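Local coordinates for bifunctional GH43-CE protein (Bacteroides eggerthii, PDB 6MLY), which probably hydrolyses xylan, pairing a family 43 glycoside hydrolase, with likely beta-xylosidase activity, with a carbohydrate esterase of the alpha/beta-hydrolase type, at residues Asn423-Thr428 against Val474-Tyr479; Ser545-Val550 against Lys616-Phe621. One frame throughout, in Å; residues are numbered along the deposited sequence.

Contact 1: residues Asn423-Thr428 against Val474-Tyr479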
# COMPACT_ATOMS: atom_id res chain seq x y z
N ASN A 423 -9.65 4.83 -2.27
CA ASN A 423 -9.27 3.55 -1.66
C ASN A 423 -10.34 2.51 -2.00
O ASN A 423 -11.44 2.55 -1.46
CB ASN A 423 -9.06 3.69 -0.15
CG ASN A 423 -8.66 2.39 0.52
OD1 ASN A 423 -9.37 1.39 0.40
ND2 ASN A 423 -7.55 2.40 1.23
N GLY A 424 -9.97 1.56 -2.87
CA GLY A 424 -10.88 0.52 -3.38
C GLY A 424 -10.70 -0.83 -2.69
O GLY A 424 -11.05 -1.85 -3.27
N GLU A 425 -10.19 -0.83 -1.45
CA GLU A 425 -10.07 -2.03 -0.62
C GLU A 425 -11.43 -2.75 -0.56
O GLU A 425 -11.53 -3.93 -0.89
CB GLU A 425 -9.63 -1.70 0.81
CG GLU A 425 -8.14 -1.48 0.94
CD GLU A 425 -7.67 -1.33 2.38
OE1 GLU A 425 -8.09 -2.13 3.23
OE2 GLU A 425 -6.87 -0.40 2.63
N ASN A 426 -12.45 -2.01 -0.11
CA ASN A 426 -13.83 -2.50 -0.01
C ASN A 426 -14.47 -2.44 -1.40
O ASN A 426 -13.88 -1.91 -2.35
CB ASN A 426 -14.61 -1.71 1.05
CG ASN A 426 -14.23 -2.09 2.47
OD1 ASN A 426 -14.71 -3.10 3.00
ND2 ASN A 426 -13.40 -1.28 3.10
N GLU A 427 -15.69 -2.99 -1.51
CA GLU A 427 -16.37 -3.23 -2.80
C GLU A 427 -16.53 -1.91 -3.56
O GLU A 427 -16.05 -1.78 -4.69
CB GLU A 427 -17.73 -3.91 -2.63
CG GLU A 427 -17.75 -5.07 -1.64
CD GLU A 427 -18.30 -4.72 -0.27
OE1 GLU A 427 -18.01 -3.61 0.24
OE2 GLU A 427 -19.04 -5.56 0.29
N THR A 428 -17.20 -0.94 -2.93
CA THR A 428 -17.38 0.39 -3.50
C THR A 428 -16.10 1.20 -3.29
O THR A 428 -15.54 1.19 -2.19
CB THR A 428 -18.60 1.10 -2.92
OG1 THR A 428 -18.47 1.16 -1.50
CG2 THR A 428 -19.90 0.41 -3.26
N VAL A 474 -3.98 5.03 4.12
CA VAL A 474 -3.09 3.95 3.68
C VAL A 474 -3.94 2.90 2.95
O VAL A 474 -5.08 2.64 3.33
CB VAL A 474 -2.33 3.32 4.87
CG1 VAL A 474 -3.24 2.51 5.79
CG2 VAL A 474 -1.16 2.47 4.41
N LEU A 475 -3.35 2.30 1.91
CA LEU A 475 -3.95 1.19 1.18
C LEU A 475 -3.43 -0.13 1.76
O LEU A 475 -2.29 -0.53 1.47
CB LEU A 475 -3.59 1.31 -0.31
CG LEU A 475 -4.12 0.19 -1.20
CD1 LEU A 475 -5.63 0.30 -1.35
CD2 LEU A 475 -3.44 0.19 -2.56
N LYS A 476 -4.25 -0.79 2.58
CA LYS A 476 -3.93 -2.13 3.09
C LYS A 476 -4.04 -3.15 1.95
O LYS A 476 -5.09 -3.76 1.74
CB LYS A 476 -4.85 -2.53 4.25
CG LYS A 476 -4.65 -1.75 5.55
CD LYS A 476 -3.20 -1.68 6.00
CE LYS A 476 -3.05 -1.19 7.43
NZ LYS A 476 -3.48 -2.21 8.42
N MET A 477 -2.93 -3.31 1.21
CA MET A 477 -2.84 -4.21 0.07
C MET A 477 -3.16 -5.64 0.53
O MET A 477 -2.65 -6.08 1.56
CB MET A 477 -1.43 -4.17 -0.54
CG MET A 477 -1.10 -2.87 -1.25
SD MET A 477 0.71 -2.63 -1.45
CE MET A 477 0.70 -1.87 -3.10
N GLN A 478 -4.01 -6.34 -0.23
CA GLN A 478 -4.24 -7.77 -0.04
C GLN A 478 -4.08 -8.49 -1.39
O GLN A 478 -4.55 -8.01 -2.44
CB GLN A 478 -5.62 -8.06 0.57
CG GLN A 478 -5.75 -9.49 1.09
CD GLN A 478 -7.17 -9.95 1.34
OE1 GLN A 478 -8.12 -9.16 1.37
NE2 GLN A 478 -7.32 -11.25 1.53
N TYR A 479 -3.40 -9.65 -1.35
CA TYR A 479 -3.17 -10.48 -2.52
C TYR A 479 -4.41 -11.35 -2.77
O TYR A 479 -4.50 -12.47 -2.27
CB TYR A 479 -1.90 -11.32 -2.32
CG TYR A 479 -1.52 -12.13 -3.54
CD1 TYR A 479 -0.87 -11.54 -4.61
CD2 TYR A 479 -1.82 -13.48 -3.63
CE1 TYR A 479 -0.52 -12.27 -5.73
CE2 TYR A 479 -1.49 -14.23 -4.74
CZ TYR A 479 -0.83 -13.62 -5.80
OH TYR A 479 -0.49 -14.34 -6.91

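Contact 2: residues Ser545-Val550 against Lys616-Phe621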
# COMPACT_ATOMS: atom_id res chain seq x y z
N SER A 545 16.09 13.56 14.89
CA SER A 545 14.94 13.38 15.76
C SER A 545 13.96 14.55 15.60
O SER A 545 14.36 15.67 15.24
CB SER A 545 15.39 13.22 17.19
OG SER A 545 16.22 14.30 17.59
N TYR A 546 12.68 14.27 15.87
CA TYR A 546 11.60 15.25 15.78
C TYR A 546 10.80 15.26 17.08
O TYR A 546 10.56 14.21 17.69
CB TYR A 546 10.68 14.93 14.60
CG TYR A 546 11.36 14.92 13.26
CD1 TYR A 546 11.70 16.11 12.63
CD2 TYR A 546 11.66 13.73 12.62
CE1 TYR A 546 12.33 16.11 11.40
CE2 TYR A 546 12.28 13.72 11.38
CZ TYR A 546 12.62 14.91 10.77
OH TYR A 546 13.23 14.91 9.55
N LYS A 547 10.38 16.45 17.50
CA LYS A 547 9.54 16.60 18.68
C LYS A 547 8.11 16.26 18.25
O LYS A 547 7.74 16.47 17.10
CB LYS A 547 9.74 18.00 19.27
CG LYS A 547 11.20 18.43 19.32
CD LYS A 547 11.58 19.27 20.51
CE LYS A 547 13.09 19.41 20.63
NZ LYS A 547 13.48 20.06 21.90
N VAL A 548 7.34 15.69 19.18
CA VAL A 548 6.08 15.01 18.85
C VAL A 548 4.90 15.92 19.18
O VAL A 548 4.96 16.70 20.14
CB VAL A 548 5.97 13.67 19.59
CG1 VAL A 548 4.70 12.91 19.20
CG2 VAL A 548 7.20 12.80 19.38
N VAL A 549 3.83 15.81 18.38
CA VAL A 549 2.52 16.35 18.74
C VAL A 549 1.45 15.35 18.28
O VAL A 549 1.43 14.94 17.12
CB VAL A 549 2.27 17.76 18.16
CG1 VAL A 549 0.85 18.24 18.41
CG2 VAL A 549 3.27 18.78 18.70
N VAL A 550 0.56 14.99 19.22
CA VAL A 550 -0.50 13.99 19.06
C VAL A 550 -1.79 14.69 18.63
O VAL A 550 -2.04 15.83 19.01
CB VAL A 550 -0.71 13.22 20.38
CG1 VAL A 550 -1.91 12.29 20.34
CG2 VAL A 550 0.55 12.47 20.79
N LYS A 616 12.39 8.07 15.03
CA LYS A 616 13.16 9.32 15.10
C LYS A 616 12.36 10.38 15.89
O LYS A 616 12.29 11.54 15.49
CB LYS A 616 13.51 9.82 13.70
CG LYS A 616 14.34 8.87 12.84
CD LYS A 616 15.03 9.53 11.65
CE LYS A 616 14.06 10.13 10.65
NZ LYS A 616 14.76 10.81 9.53
N LEU A 617 11.78 9.96 17.03
CA LEU A 617 10.91 10.83 17.85
C LEU A 617 11.67 11.28 19.11
O LEU A 617 12.00 10.46 19.97
CB LEU A 617 9.63 10.07 18.23
CG LEU A 617 8.77 9.59 17.07
CD1 LEU A 617 7.47 8.99 17.57
CD2 LEU A 617 8.48 10.72 16.08
N ASP A 618 11.92 12.59 19.19
CA ASP A 618 12.45 13.27 20.36
C ASP A 618 11.30 13.47 21.35
O ASP A 618 10.53 14.42 21.22
CB ASP A 618 13.11 14.60 19.98
CG ASP A 618 13.80 15.34 21.11
OD1 ASP A 618 13.47 15.09 22.29
OD2 ASP A 618 14.68 16.18 20.81
N THR A 619 11.19 12.57 22.33
CA THR A 619 10.11 12.61 23.32
C THR A 619 10.55 13.39 24.56
O THR A 619 10.12 13.09 25.67
CB THR A 619 9.66 11.19 23.69
OG1 THR A 619 10.72 10.57 24.41
CG2 THR A 619 9.30 10.37 22.47
N SER A 620 11.44 14.38 24.38
CA SER A 620 11.66 15.42 25.37
C SER A 620 10.47 16.39 25.34
O SER A 620 10.20 17.08 26.31
CB SER A 620 12.97 16.13 25.15
OG SER A 620 12.91 17.01 24.04
N PHE A 621 9.77 16.41 24.19
CA PHE A 621 8.54 17.16 23.99
C PHE A 621 7.50 16.28 23.29
O PHE A 621 7.74 15.79 22.18
CB PHE A 621 8.83 18.42 23.18
CG PHE A 621 7.65 19.34 22.98
CD1 PHE A 621 7.37 20.34 23.89
CD2 PHE A 621 6.81 19.19 21.89
CE1 PHE A 621 6.29 21.19 23.71
CE2 PHE A 621 5.72 20.03 21.71
CZ PHE A 621 5.46 21.03 22.62

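Contact 1: residues Asn423-Thr428 against Val474-Tyr479
N423 points its CB toward L475. The torsion chi1 of -180° sets CG anti to the backbone N, and ND2 comes within 3.8 Å of L475 CD1. The two ends of the amide do different jobs. OD1 accepts from the backbone N of E425 at 3.0 Å, closing an Asx turn round G424, while ND2 gives a nearly straight bond, 3.2 Å long, to E425 OE2 and is also bonded to N473 OD1. E425 then spans the gap: its chain runs extended beyond CG, slides past L475 in the opposite direction with CG 3.8 Å from L475 CD1, and brings OE2 to 2.6 Å from K476 N. N423 ND2 and K476 N grip OE2 from opposite faces of the carboxylate plane, which should limit the group's rotation and would be expected to favour its ionised form. K476 also lays its CB against both carboxylate oxygens and centres an inverse gamma turn. A carboxylate thus ties a connection of one sheet to the edge strand of the other, an arrangement suited to the two-sheet sandwich of a concanavalin A-like domain.

Contact 2: residues Ser545-Val550 against Lys616-Phe621
Parallel pairing on an inner strand of an alpha/beta-hydrolase sheet is the setting here: strand 546-550 meets the short strand 617-619, and the chain then turns a corner at S620 to return to the same neighbour as strand 621-627. Y546 is gripped on both sides of its own residue, as parallel pairing requires, its N bonding K616 O at 2.8 Å and its O accepting from D618 N. The two strand axes diverge by 70°, and the next bond skips to F621 O, which takes V548 N at 3.0 Å; the corner thus lies between two bonded points on one strand.

Y546 and L617 point to one face of the sheet. The Y546 ring lies beside the K616 chain, both pointing the same way, with CE2 4.1 Å from K616 CE. V548 crosses L617 at about a right angle, its CG2 3.8 Å from L617 CB. K547 crosses F621, also at about a right angle, with K547 CD 3.9 Å from F621 CB. V549 CG2 meets the F621 ring at the edge, near the ring plane, and F785 and A789 of helix 775-789 pack on the same phenylalanine. K547 runs alongside D618, but NZ stays 4.2 Å from D618 OD2, beyond a salt bridge, and bonds A789 O instead. The aspartate serves the corner itself: OD1 accepts from S620 N, almost in line with the C-O bond, in an Asx turn, and from S620 OG at 2.7 Å, which approaches from one side of the carboxylate plane.

Overall arrangement
Contact 1 comes earlier in the chain than contact 2, and each lies within its own domain. Their centres are 31 Å apart and their nearest atoms about 17 Å, so the two do not meet. Contact 1 joins two antiparallel sheets of the concanavalin A-like region through the loop after strand 418-423 and the outermost strand 469-476; contact 2 lies in the mixed sheet of the esterase region, beside strand 579-584 and helix 775-789. Strand 518-523 of that mixed sheet also touches V474, so contact 1 lies beside the esterase sheet. Both are away from the sodium site and the predicted proton donor E200; one is a side-chain-to-backbone link between sheets, the other parallel pairing within a sheet.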